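Local coordinates for protein phosphoribosyl-aminoimidazole carboxylase (Aspergillus clavatus, PDB 3K5I) that acts as an N5-carboxyaminoimidazole ribonucleotide synthetase of purine biosynthesis, an ATP-grasp enzyme that binds 5-aminoimidazole ribonucleotide and ADP, at residues 87-92 / 313-318; 101-106 / 117-122; 330-335 / 385-390. One frame throughout, in Å; residues are numbered along the deposited sequence. Where two conformers were deposited one is given.

Overall arrangement
Interactions 1 and 2 form one connected region, their centres about 15 Å apart, whereas interaction 3 lies about 33 Å and 38 Å from them, centre to centre. Strand 89-92 of the parallel sheet, in interaction 1, is followed in the chain by helix 99-105 of interaction 2. The two contacts touch where Val90 CG1 meets Leu102 CD2 (3.9 Å) and Ala92 CB meets Ile118 CD1 (4.0 Å). Interaction 2 falls in sequence between the segments of interaction 1, which ties the preATP-grasp region to helix 307-315, some 220 residues later. Interaction 3 comes last and packs a separate C-terminal unit, its nearest atoms about 17 Å from interaction 1.

Interaction 1: 87-92 / 313-318; sequences CDVVTA and RAILDL
Val89, at the start of strand 89-92, directs its CB at segment 313-318 and divides its methyls between two consecutive residues there. With chi1 at 54°, CG1 sits between the backbone N and the carbonyl carbon and meets Leu316 CD2 at 3.7 Å, the two side chains passing at a slant. Val89 CG1 is also 4.2 Å from Ile315 CD1, while Val89 CG2 lies 4.1 Å from the carbonyl O of Ile315. Val90 points the other way, as strand alternation requires, and Thr91 faces the contact again. Its CG2 touches Ile315 CD1 at 3.8 Å, with the side chains at about a right angle. The Thr91 hydroxyl is used elsewhere, in hydrogen bonds with Glu112 O and His311 NE2.

On the other side, the chain leaves helix 307-315 through a Schellman motif: Asp317 has a positive phi of 57°, and Leu318 N bonds back to Arg313 O at 2.7 Å. Ile315 and Leu316, within that turn, supply the apolar surface, and Leu316 also packs on Val27 of the adjacent strand. Arg313 NH1 hydrogen-bonds Pro319 O and Leu353 O of the second subunit. Across the two segments the contact consists of methyl groups and one carbonyl oxygen, all on buried residues, so it implies cohesion by dispersion and burial rather than by directional polar bonds.

Interaction 2: 101-106 / 117-122; sequences ALEEVA and AIRTIQ
Two helices of the preATP-grasp region, 99-105 and 115-121, are joined here by a salt bridge between Glu103 and Arg119 and by an apolar pair beside it. The backbones stay well separated, with the closest CA atoms, those of Leu102 and Arg119, 9.8 Å apart, so long side chains must span the gap. Glu103 does so with an extended chain whose CG is anti to the backbone N. Arg119 bends at chi3 (-82°), which carries its guanidinium across to the carboxylate. The resulting bond, from Arg119 NH2 to Glu103 OE1, measures 2.9 Å and is nearly straight, with an N-H...O angle of 164°. OE1 lies almost in the guanidinium plane, at its edge, yet the donor approaches from above the carboxylate plane; the two planes are 59° apart. This is therefore a single-bond bridge rather than a coplanar two-bond pairing, although Arg119 NH1 is only 3.5 Å from the same Glu103 OE1. The aliphatic part of the acid adds to the contact, since Glu103 CB is 3.8 Å from Arg119 NH2. Arg119 also has a strong partner within the first helix, Thr99, whose OG1 is hydrogen-bonded to NE, and Tyr100 offers a cation-pi contact; together they should restrict how the guanidinium can turn.

Whereas Glu103 is exposed, Leu102 and Ile118 are buried, and their CD1 atoms meet at 4.2 Å. Leu102 also packs on Trp115 and on Val80 of helix 77-84, and Ile118 on Val97. Through these two residues the helix pair covers the face of strand 89-92 that Val90 turns away from helix 307-315.

Interaction 3: 330-335 / 385-390; sequences PSIMLN and HEAETH
Ile332 pushes its CD1 methyl into the backbone of helix 384-399, where it overlaps the peptide link between Ala387 and Glu388. The methyl carbon lies 3.4 Å from Glu388 N, while Ala387 C is 3.6 Å from Ile332 CD1. Around this point two side-chain atoms close in: Ala387 CB is 3.9 Å from Ile332 CD1, and Glu388 CG is 3.8 Å from Ile332 CD1. The reach follows from the torsions, because CG1 is anti to the carbonyl carbon (chi1 -62°) and CD1 continues the extended line (chi2 164°). The small side chain of Ala387 probably helps the methyl come this close to the helix backbone.

Beyond its backbone, Glu388 offers the CG methylene of its side chain; its carboxylate OE1 forms a salt bridge with Arg244. Just before the strand, Pro330 O comes within 4.4 Å of Ala387 CB, a looser touch. Elsewhere on the helix, Glu386 and His390 pack on Gln323 of the second subunit, so the same turns serve both the sheet and the dimer.

Strand 331-337 is hydrogen-bonded between strands 235-241 and 373-380, and Ile332 also touches Met384 and Ile391 of the helix, while Leu334, on the same side, packs on Ile391 and Leu394. The arrangement is that of a helix lying over an antiparallel sheet, here in the C-terminal domain, with an apolar strand face against the helix.

Interaction 1: 87-92 / 313-318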
loop_
_atom_site.group_PDB
_atom_site.type_symbol
_atom_site.label_atom_id
_atom_site.label_comp_id
_atom_site.label_asym_id
_atom_site.label_seq_id
_atom_site.Cartn_x
_atom_site.Cartn_y
_atom_site.Cartn_z
ATOM N N CYS A 87 22.758 9.567 8.041
ATOM C CA CYS A 87 21.612 9.776 7.220
ATOM C C CYS A 87 21.509 11.247 6.844
ATOM O O CYS A 87 22.020 12.117 7.539
ATOM C CB CYS A 87 20.389 9.188 7.997
ATOM S SG CYS A 87 19.728 10.436 9.165
ATOM N N ASP A 88 20.869 11.541 5.719
ATOM C CA ASP A 88 20.765 12.942 5.386
ATOM C C ASP A 88 19.702 13.729 6.086
ATOM O O ASP A 88 19.825 14.939 6.028
ATOM C CB ASP A 88 20.769 13.204 3.894
ATOM C CG ASP A 88 21.887 12.451 3.249
ATOM O OD1 ASP A 88 23.099 12.793 3.397
ATOM O OD2 ASP A 88 21.431 11.419 2.723
ATOM N N VAL A 89 18.682 13.119 6.690
ATOM C CA VAL A 89 17.662 13.917 7.386
ATOM C C VAL A 89 17.164 12.957 8.424
ATOM O O VAL A 89 16.994 11.762 8.216
ATOM C CB VAL A 89 16.531 14.545 6.540
ATOM C CG1 VAL A 89 15.864 13.462 5.714
ATOM C CG2 VAL A 89 15.524 15.298 7.421
ATOM N N VAL A 90 17.022 13.520 9.601
ATOM C CA VAL A 90 16.559 12.684 10.703
ATOM C C VAL A 90 15.133 13.076 11.063
ATOM O O VAL A 90 14.839 14.231 11.299
ATOM C CB VAL A 90 17.500 12.789 11.916
ATOM C CG1 VAL A 90 16.802 12.195 13.155
ATOM C CG2 VAL A 90 18.826 12.074 11.568
ATOM N N THR A 91 14.206 12.137 11.094
ATOM C CA THR A 91 12.843 12.549 11.436
ATOM C C THR A 91 12.355 11.656 12.572
ATOM O O THR A 91 13.095 10.801 13.076
ATOM C CB THR A 91 11.875 12.615 10.204
ATOM O OG1 THR A 91 10.655 13.262 10.624
ATOM C CG2 THR A 91 11.590 11.221 9.546
ATOM N N ALA A 92 11.124 11.834 13.027
ATOM C CA ALA A 92 10.619 10.970 14.089
ATOM C C ALA A 92 9.201 10.474 13.908
ATOM O O ALA A 92 8.338 11.189 13.439
ATOM C CB ALA A 92 10.776 11.586 15.480
ATOM N N ARG A 313 7.947 13.588 1.482
ATOM C CA ARG A 313 8.121 14.673 0.536
ATOM C C ARG A 313 8.484 15.961 1.241
ATOM O O ARG A 313 9.406 16.698 0.837
ATOM C CB ARG A 313 6.837 14.879 -0.298
ATOM C CG ARG A 313 6.694 13.749 -1.307
ATOM C CD ARG A 313 5.260 13.599 -1.936
ATOM N NE ARG A 313 5.177 12.550 -2.967
ATOM C CZ ARG A 313 4.924 12.740 -4.266
ATOM N NH1 ARG A 313 4.788 13.938 -4.783
ATOM N NH2 ARG A 313 4.836 11.736 -5.122
ATOM N N ALA A 314 7.726 16.213 2.311
ATOM C CA ALA A 314 7.941 17.472 3.027
ATOM C C ALA A 314 9.350 17.628 3.573
ATOM O O ALA A 314 10.001 18.678 3.439
ATOM C CB ALA A 314 6.944 17.652 4.147
ATOM N N ILE A 315 9.818 16.573 4.226
ATOM C CA ILE A 315 11.127 16.661 4.816
ATOM C C ILE A 315 12.249 16.524 3.789
ATOM O O ILE A 315 13.417 16.668 4.159
ATOM C CB ILE A 315 11.346 15.536 5.877
ATOM C CG1 ILE A 315 11.290 14.182 5.217
ATOM C CG2 ILE A 315 10.370 15.584 7.045
ATOM C CD1 ILE A 315 11.686 13.223 6.284
ATOM N N LEU A 316 11.902 16.190 2.551
ATOM C CA LEU A 316 12.875 15.991 1.461
ATOM C C LEU A 316 12.733 17.091 0.418
ATOM O O LEU A 316 13.391 17.028 -0.628
ATOM C CB LEU A 316 12.733 14.615 0.786
ATOM C CG LEU A 316 13.291 13.631 1.801
ATOM C CD1 LEU A 316 13.102 12.175 1.420
ATOM C CD2 LEU A 316 14.793 13.863 2.143
ATOM N N ASP A 317 11.863 18.065 0.706
ATOM C CA ASP A 317 11.594 19.164 -0.200
ATOM C C ASP A 317 11.128 18.679 -1.551
ATOM O O ASP A 317 11.541 19.228 -2.575
ATOM C CB ASP A 317 12.798 20.100 -0.330
ATOM C CG ASP A 317 13.184 20.621 1.053
ATOM O OD1 ASP A 317 12.238 20.930 1.815
ATOM O OD2 ASP A 317 14.375 20.596 1.430
ATOM N N LEU A 318 10.291 17.649 -1.541
ATOM C CA LEU A 318 9.765 17.130 -2.813
ATOM C C LEU A 318 8.362 17.695 -2.928
ATOM O O LEU A 318 7.736 18.057 -1.927
ATOM C CB LEU A 318 9.719 15.606 -2.925
ATOM C CG LEU A 318 10.950 14.835 -2.522
ATOM C CD1 LEU A 318 10.995 13.400 -2.990
ATOM C CD2 LEU A 318 12.102 15.683 -2.993
#

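Interaction 2: 101-106 / 117-122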
loop_
_atom_site.group_PDB
_atom_site.type_symbol
_atom_site.label_atom_id
_atom_site.label_comp_id
_atom_site.label_asym_id
_atom_site.label_seq_id
_atom_site.Cartn_x
_atom_site.Cartn_y
_atom_site.Cartn_z
ATOM N N ALA A 101 20.330 14.815 22.382
ATOM C CA ALA A 101 21.266 14.192 21.460
ATOM C C ALA A 101 21.000 14.906 20.139
ATOM O O ALA A 101 21.939 15.172 19.409
ATOM C CB ALA A 101 20.913 12.717 21.205
ATOM N N LEU A 102 19.743 15.161 19.777
ATOM C CA LEU A 102 19.410 15.856 18.510
ATOM C C LEU A 102 19.969 17.288 18.398
ATOM O O LEU A 102 20.446 17.686 17.324
ATOM C CB LEU A 102 17.911 15.919 18.215
ATOM C CG LEU A 102 17.016 14.722 17.820
ATOM C CD1 LEU A 102 15.506 15.061 17.711
ATOM C CD2 LEU A 102 17.472 13.989 16.571
ATOM N N GLU A 103 19.921 18.055 19.495
ATOM C CA GLU A 103 20.499 19.406 19.506
ATOM C C GLU A 103 22.042 19.212 19.300
ATOM O O GLU A 103 22.714 19.959 18.617
ATOM C CB GLU A 103 20.198 20.058 20.863
ATOM C CG GLU A 103 20.791 21.487 21.108
ATOM C CD GLU A 103 20.445 22.060 22.504
ATOM O OE1 GLU A 103 20.016 21.201 23.345
ATOM O OE2 GLU A 103 20.579 23.299 22.741
ATOM N N GLU A 104 22.609 18.165 19.881
ATOM C CA GLU A 104 24.023 17.943 19.758
ATOM C C GLU A 104 24.465 17.663 18.361
ATOM O O GLU A 104 25.563 18.059 17.949
ATOM C CB GLU A 104 24.400 16.658 20.454
ATOM C CG GLU A 104 25.628 16.708 21.315
ATOM C CD GLU A 104 25.310 15.983 22.603
ATOM O OE1 GLU A 104 25.290 16.639 23.663
ATOM O OE2 GLU A 104 25.007 14.771 22.544
ATOM N N VAL A 105 23.622 16.926 17.654
ATOM C CA VAL A 105 24.008 16.572 16.295
ATOM C C VAL A 105 23.458 17.463 15.190
ATOM O O VAL A 105 23.653 17.167 14.001
ATOM C CB VAL A 105 23.880 15.070 16.038
ATOM C CG1 VAL A 105 24.971 14.345 16.835
ATOM C CG2 VAL A 105 22.490 14.586 16.455
ATOM N N ALA A 106 22.776 18.534 15.618
ATOM C CA ALA A 106 22.170 19.496 14.710
ATOM C C ALA A 106 23.141 19.973 13.613
ATOM O O ALA A 106 22.770 20.316 12.501
ATOM C CB ALA A 106 21.580 20.605 15.494
ATOM N N ALA A 117 10.880 21.801 18.476
ATOM C CA ALA A 117 9.428 21.527 18.343
ATOM C C ALA A 117 9.108 20.248 19.101
ATOM O O ALA A 117 8.224 20.235 19.974
ATOM C CB ALA A 117 8.996 21.385 16.827
ATOM N N ILE A 118 9.911 19.199 18.841
ATOM C CA ILE A 118 9.802 17.913 19.500
ATOM C C ILE A 118 9.974 18.081 21.010
ATOM O O ILE A 118 9.181 17.611 21.827
ATOM C CB ILE A 118 10.870 16.896 18.939
ATOM C CG1 ILE A 118 10.609 16.553 17.457
ATOM C CG2 ILE A 118 10.657 15.438 19.482
ATOM C CD1 ILE A 118 11.376 15.303 16.889
ATOM N N ARG A 119 11.036 18.764 21.416
ATOM C CA ARG A 119 11.236 18.929 22.857
ATOM C C ARG A 119 10.030 19.560 23.484
ATOM O O ARG A 119 9.562 19.096 24.526
ATOM C CB ARG A 119 12.366 19.885 23.223
ATOM C CG ARG A 119 12.919 19.643 24.632
ATOM C CD ARG A 119 14.150 20.599 24.777
ATOM N NE ARG A 119 15.307 19.951 24.155
ATOM C CZ ARG A 119 16.551 20.409 24.121
ATOM N NH1 ARG A 119 16.806 21.574 24.679
ATOM N NH2 ARG A 119 17.512 19.700 23.533
ATOM N N THR A 120 9.563 20.649 22.866
ATOM C CA THR A 120 8.379 21.287 23.425
ATOM C C THR A 120 7.230 20.284 23.442
ATOM O O THR A 120 6.586 19.961 24.463
ATOM C CB THR A 120 7.921 22.565 22.651
ATOM O OG1 THR A 120 8.980 23.526 22.630
ATOM C CG2 THR A 120 6.722 23.259 23.330
ATOM N N ILE A 121 6.916 19.821 22.248
ATOM C CA ILE A 121 5.766 18.970 22.144
ATOM C C ILE A 121 5.709 17.751 23.046
ATOM O O ILE A 121 4.650 17.363 23.538
ATOM C CB ILE A 121 5.294 18.772 20.638
ATOM C CG1 ILE A 121 4.787 20.085 20.019
ATOM C CG2 ILE A 121 4.211 17.683 20.463
ATOM C CD1 ILE A 121 4.530 20.078 18.500
ATOM N N GLN A 122 6.857 17.138 23.259
ATOM C CA GLN A 122 6.915 15.932 24.073
ATOM C C GLN A 122 6.445 16.044 25.532
ATOM O O GLN A 122 6.144 15.042 26.202
ATOM C CB GLN A 122 8.291 15.311 23.904
ATOM C CG GLN A 122 9.320 16.098 24.655
ATOM C CD GLN A 122 10.655 15.385 24.490
ATOM O OE1 GLN A 122 11.565 15.647 25.239
ATOM N NE2 GLN A 122 10.771 14.476 23.518
#

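Interaction 3: 330-335 / 385-390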
loop_
_atom_site.group_PDB
_atom_site.type_symbol
_atom_site.label_atom_id
_atom_site.label_comp_id
_atom_site.label_asym_id
_atom_site.label_seq_id
_atom_site.Cartn_x
_atom_site.Cartn_y
_atom_site.Cartn_z
ATOM N N PRO A 330 -15.592 8.549 0.645
ATOM C CA PRO A 330 -15.735 8.455 2.110
ATOM C C PRO A 330 -15.119 7.188 2.718
ATOM O O PRO A 330 -15.084 6.110 2.087
ATOM C CB PRO A 330 -17.259 8.548 2.378
ATOM C CG PRO A 330 -17.791 9.275 1.129
ATOM C CD PRO A 330 -16.744 9.203 -0.011
ATOM N N SER A 331 -14.650 7.311 3.956
ATOM C CA SER A 331 -14.059 6.167 4.637
ATOM C C SER A 331 -14.107 6.185 6.153
ATOM O O SER A 331 -14.364 7.187 6.822
ATOM C CB SER A 331 -12.726 5.728 4.041
ATOM O OG SER A 331 -11.746 6.746 4.054
ATOM N N ILE A 332 -13.912 5.000 6.696
ATOM C CA ILE A 332 -13.951 4.875 8.145
ATOM C C ILE A 332 -12.745 4.008 8.548
ATOM O O ILE A 332 -12.501 2.963 7.927
ATOM C CB ILE A 332 -15.300 4.136 8.611
ATOM C CG1 ILE A 332 -16.514 4.959 8.198
ATOM C CG2 ILE A 332 -15.461 4.079 10.164
ATOM C CD1 ILE A 332 -17.788 4.147 8.255
ATOM N N MET A 333 -11.999 4.413 9.576
ATOM C CA MET A 333 -10.880 3.570 10.019
ATOM C C MET A 333 -11.278 3.202 11.432
ATOM O O MET A 333 -11.738 4.072 12.221
ATOM C CB MET A 333 -9.529 4.308 9.998
ATOM C CG MET A 333 -8.266 3.560 10.565
ATOM S SD MET A 333 -7.444 4.617 11.814
ATOM C CE MET A 333 -8.523 4.555 13.136
ATOM N N LEU A 334 -11.083 1.908 11.687
ATOM C CA LEU A 334 -11.324 1.297 12.994
ATOM C C LEU A 334 -9.968 0.779 13.537
ATOM O O LEU A 334 -9.193 0.163 12.808
ATOM C CB LEU A 334 -12.324 0.136 12.851
ATOM C CG LEU A 334 -12.603 -0.582 14.183
ATOM C CD1 LEU A 334 -13.624 0.099 15.079
ATOM C CD2 LEU A 334 -13.177 -1.898 13.826
ATOM N N ASN A 335 -9.609 1.050 14.786
ATOM C CA ASN A 335 -8.322 0.555 15.274
ATOM C C ASN A 335 -8.575 -0.847 15.754
ATOM O O ASN A 335 -9.693 -1.078 16.144
ATOM C CB ASN A 335 -7.834 1.353 16.509
ATOM C CG ASN A 335 -6.867 2.454 16.112
ATOM O OD1 ASN A 335 -6.301 2.426 15.004
ATOM N ND2 ASN A 335 -6.699 3.452 16.978
ATOM N N HIS A 385 -22.746 6.665 4.329
ATOM C CA HIS A 385 -23.814 5.794 4.693
ATOM C C HIS A 385 -23.314 4.399 4.418
ATOM O O HIS A 385 -23.269 3.525 5.223
ATOM C CB HIS A 385 -25.049 6.042 3.867
ATOM C CG HIS A 385 -26.159 5.176 4.335
ATOM N ND1 HIS A 385 -26.695 5.311 5.601
ATOM C CD2 HIS A 385 -26.783 4.130 3.757
ATOM C CE1 HIS A 385 -27.632 4.397 5.765
ATOM N NE2 HIS A 385 -27.706 3.671 4.663
ATOM N N GLU A 386 -23.044 4.166 3.150
ATOM C CA GLU A 386 -22.665 2.821 2.738
ATOM C C GLU A 386 -21.396 2.260 3.402
ATOM O O GLU A 386 -21.319 1.041 3.674
ATOM C CB GLU A 386 -22.513 2.917 1.239
ATOM C CG GLU A 386 -22.610 1.632 0.505
ATOM C CD GLU A 386 -22.130 1.828 -0.915
ATOM O OE1 GLU A 386 -22.269 2.949 -1.483
ATOM O OE2 GLU A 386 -21.599 0.823 -1.419
ATOM N N ALA A 387 -20.413 3.141 3.648
ATOM C CA ALA A 387 -19.150 2.762 4.319
ATOM C C ALA A 387 -19.556 2.355 5.744
ATOM O O ALA A 387 -19.072 1.350 6.292
ATOM C CB ALA A 387 -18.141 3.952 4.371
ATOM N N GLU A 388 -20.456 3.142 6.334
ATOM C CA GLU A 388 -20.939 2.834 7.674
ATOM C C GLU A 388 -21.607 1.448 7.730
ATOM O O GLU A 388 -21.419 0.653 8.663
ATOM C CB GLU A 388 -21.975 3.836 8.080
ATOM C CG GLU A 388 -21.430 5.118 8.674
ATOM C CD GLU A 388 -22.496 6.204 8.597
ATOM O OE1 GLU A 388 -22.195 7.391 8.814
ATOM O OE2 GLU A 388 -23.668 5.878 8.324
ATOM N N THR A 389 -22.399 1.159 6.710
ATOM C CA THR A 389 -23.012 -0.165 6.698
ATOM C C THR A 389 -22.031 -1.325 6.487
ATOM O O THR A 389 -22.175 -2.443 7.017
ATOM C CB THR A 389 -23.946 -0.153 5.496
ATOM O OG1 THR A 389 -24.953 0.856 5.670
ATOM C CG2 THR A 389 -24.577 -1.495 5.342
ATOM N N HIS A 390 -21.026 -1.103 5.653
ATOM C CA HIS A 390 -20.087 -2.201 5.433
ATOM C C HIS A 390 -19.330 -2.504 6.688
ATOM O O HIS A 390 -18.995 -3.652 6.964
ATOM C CB HIS A 390 -19.006 -1.755 4.519
ATOM C CG HIS A 390 -19.406 -1.720 3.080
ATOM N ND1 HIS A 390 -20.571 -2.297 2.610
ATOM C CD2 HIS A 390 -18.777 -1.180 2.008
ATOM C CE1 HIS A 390 -20.649 -2.086 1.307
ATOM N NE2 HIS A 390 -19.568 -1.429 0.915
#